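Conjugal transfer protein (Escherichia coli, PDB 5I97) is a VirB8-family inner membrane component of the pKM101 type IV secretion system, probably part of the channel for conjugative DNA transfer. Local coordinates at residues A55-M59 against Q143-N147. Sequence-based numbering, arbitrary orientation.
Sequences AVGLM and QRYVN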
ATOM      1  N   ALA A  55      -4.639  15.076 -14.659  1.00 25.06           N
ATOM      2  CA  ALA A  55      -5.388  14.055 -15.379  1.00 25.05           C
ATOM      3  C   ALA A  55      -6.890  14.328 -15.405  1.00 25.18           C
ATOM      4  O   ALA A  55      -7.520  14.231 -16.464  1.00 30.22           O
ATOM      5  CB  ALA A  55      -5.116  12.690 -14.779  1.00 24.52           C
ATOM      6  N   VAL A  56      -7.465  14.660 -14.255  1.00 24.91           N
ATOM      7  CA  VAL A  56      -8.892  14.948 -14.185  1.00 25.11           C
ATOM      8  C   VAL A  56      -9.259  16.129 -15.066  1.00 25.76           C
ATOM      9  O   VAL A  56     -10.294  16.111 -15.735  1.00 26.13           O
ATOM     10  CB  VAL A  56      -9.336  15.233 -12.745  1.00 24.82           C
ATOM     11  CG1 VAL A  56     -10.776  15.719 -12.702  1.00 25.17           C
ATOM     12  CG2 VAL A  56      -9.144  13.998 -11.891  1.00 24.25           C
ATOM     13  N   GLY A  57      -8.392  17.139 -15.083  1.00 25.98           N
ATOM     14  CA  GLY A  57      -8.597  18.310 -15.915  1.00 26.68           C
ATOM     15  C   GLY A  57      -8.633  17.989 -17.398  1.00 27.12           C
ATOM     16  O   GLY A  57      -9.472  18.504 -18.127  1.00 27.67           O
ATOM     17  N   LEU A  58      -7.717  17.140 -17.849  1.00 26.96           N
ATOM     18  CA  LEU A  58      -7.655  16.774 -19.259  1.00 27.45           C
ATOM     19  C   LEU A  58      -8.812  15.868 -19.664  1.00 27.47           C
ATOM     20  O   LEU A  58      -9.181  15.821 -20.824  1.00 28.04           O
ATOM     21  CB  LEU A  58      -6.331  16.086 -19.585  1.00 27.34           C
ATOM     22  CG  LEU A  58      -5.063  16.912 -19.387  1.00 27.50           C
ATOM     23  CD1 LEU A  58      -3.837  16.058 -19.642  1.00 28.67           C
ATOM     24  CD2 LEU A  58      -5.077  18.120 -20.314  1.00 28.33           C
ATOM     25  N   MET A  59      -9.387  15.164 -18.696  1.00 26.92           N
ATOM     26  CA  MET A  59     -10.427  14.195 -18.977  1.00 26.96           C
ATOM     27  C   MET A  59     -11.799  14.708 -18.600  1.00 27.15           C
ATOM     28  O   MET A  59     -12.702  13.921 -18.352  1.00 27.08           O
ATOM     29  CB  MET A  59     -10.150  12.886 -18.243  1.00 26.35           C
ATOM     30  CG  MET A  59      -8.874  12.203 -18.666  1.00 26.24           C
ATOM     31  SD  MET A  59      -8.519  10.810 -17.600  1.00 25.53           S
ATOM     32  CE  MET A  59      -6.869  10.405 -18.145  1.00 35.04           C
ATOM     33  N   GLN A 143      -0.429  16.104 -23.015  1.00 33.83           N
ATOM     34  CA  GLN A 143      -1.809  15.638 -22.932  1.00 37.07           C
ATOM     35  C   GLN A 143      -1.994  14.326 -23.674  1.00 37.36           C
ATOM     36  O   GLN A 143      -2.744  13.454 -23.246  1.00 41.60           O
ATOM     37  CB  GLN A 143      -2.744  16.670 -23.536  1.00 40.98           C
ATOM     38  CG  GLN A 143      -2.378  18.091 -23.215  1.00 43.53           C
ATOM     39  CD  GLN A 143      -3.279  19.063 -23.928  1.00 47.61           C
ATOM     40  OE1 GLN A 143      -3.381  19.043 -25.148  1.00 47.54           O
ATOM     41  NE2 GLN A 143      -3.963  19.912 -23.162  1.00 50.12           N
ATOM     42  N   ARG A 144      -1.338  14.226 -24.826  1.00 38.00           N
ATOM     43  CA  ARG A 144      -1.337  13.015 -25.638  1.00 36.68           C
ATOM     44  C   ARG A 144      -0.830  11.798 -24.878  1.00 30.99           C
ATOM     45  O   ARG A 144      -1.266  10.681 -25.125  1.00 34.47           O
ATOM     46  CB  ARG A 144      -0.512  13.230 -26.904  1.00 47.24           C
ATOM     47  CG  ARG A 144      -1.374  13.474 -28.141  1.00 53.40           C
ATOM     48  CD  ARG A 144      -0.580  14.124 -29.266  1.00 60.21           C
ATOM     49  NE  ARG A 144       0.616  13.370 -29.644  1.00 64.07           N
ATOM     50  CZ  ARG A 144       0.634  12.090 -30.018  1.00 67.20           C
ATOM     51  NH1 ARG A 144      -0.488  11.386 -30.102  1.00 67.81           N
ATOM     52  NH2 ARG A 144       1.786  11.514 -30.335  1.00 69.96           N
ATOM     53  N   TYR A 145       0.076  12.027 -23.939  1.00 32.66           N
ATOM     54  CA  TYR A 145       0.699  10.959 -23.171  1.00 35.04           C
ATOM     55  C   TYR A 145      -0.165  10.593 -21.969  1.00 39.69           C
ATOM     56  O   TYR A 145       0.134   9.656 -21.242  1.00 51.15           O
ATOM     57  CB  TYR A 145       2.094  11.419 -22.727  1.00 33.70           C
ATOM     58  CG  TYR A 145       2.943  10.468 -21.897  1.00 31.13           C
ATOM     59  CD1 TYR A 145       3.759   9.516 -22.498  1.00 33.37           C
ATOM     60  CD2 TYR A 145       2.977  10.573 -20.512  1.00 27.95           C
ATOM     61  CE1 TYR A 145       4.566   8.672 -21.733  1.00 31.23           C
ATOM     62  CE2 TYR A 145       3.771   9.732 -19.747  1.00 29.68           C
ATOM     63  CZ  TYR A 145       4.566   8.789 -20.360  1.00 32.18           C
ATOM     64  OH  TYR A 145       5.353   7.954 -19.592  1.00 36.99           O
ATOM     65  N   VAL A 146      -1.256  11.330 -21.789  1.00 37.28           N
ATOM     66  CA  VAL A 146      -2.135  11.172 -20.633  1.00 32.65           C
ATOM     67  C   VAL A 146      -3.538  10.801 -21.073  1.00 31.33           C
ATOM     68  O   VAL A 146      -4.162   9.916 -20.495  1.00 34.07           O
ATOM     69  CB  VAL A 146      -2.182  12.451 -19.769  1.00 28.66           C
ATOM     70  CG1 VAL A 146      -3.159  12.288 -18.636  1.00 26.06           C
ATOM     71  CG2 VAL A 146      -0.814  12.747 -19.210  1.00 26.64           C
ATOM     72  N   ASN A 147      -4.023  11.487 -22.097  1.00 32.87           N
ATOM     73  CA  ASN A 147      -5.373  11.292 -22.604  1.00 28.36           C
ATOM     74  C   ASN A 147      -5.383  11.200 -24.132  1.00 31.74           C
ATOM     75  O   ASN A 147      -5.968  12.048 -24.801  1.00 37.02           O
ATOM     76  CB  ASN A 147      -6.254  12.451 -22.141  1.00 27.82           C
ATOM     77  CG  ASN A 147      -7.720  12.177 -22.316  1.00 27.94           C
ATOM     78  OD1 ASN A 147      -8.145  11.030 -22.341  1.00 27.84           O
ATOM     79  ND2 ASN A 147      -8.503  13.234 -22.466  1.00 28.26           N
TER
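Residues 55-58 form the last turn of helix 49-58, and M59 is the first residue after it to leave helical geometry. Segment 143-147 runs out of the short, weakly bonded helix 141-144 in a tight turn: O of Q143 accepts hydrogen bonds from V146 N at 3.0 Å and N147 N at 2.6 Å. The two backbones stay well apart: CA of A55 lies 6.8 Å from CA of V146, and CA of L58 lies 6.8 Å from CA of N147. This is helix-to-loop packing in a VirB8 domain, which belongs to the NTF2-like clan, with helices packed against a curved antiparallel sheet. It joins the end of helix 49-58 to the connection between strands 124-134 and 151-160. L58 points toward that connection. Its CD1 meets CG1 of V146 at 4.0 Å, and its CD2 lies 3.5 Å from NE2 of Q143, whose OE1 is hydrogen-bonded to N of N140. The same CG1 of V146 also reaches CB of A55 at 4.3 Å and CE of M59 at 4.2 Å, so one valine methyl touches three side chains of segment 55-59. M59 has an extended side chain past its m chi1, which carries CE to 3.6 Å from O of V146. A55 and M59 also pack on helix 27-42, A55 on H40 and M59 on Y37. M59 further shares a backbone hydrogen bond with V153 of the last strand. N147 has its CG 3.8 Å from CG of M59. Its ND2 is hydrogen-bonded to O of F151 and also sits 3.1 Å from O of L58.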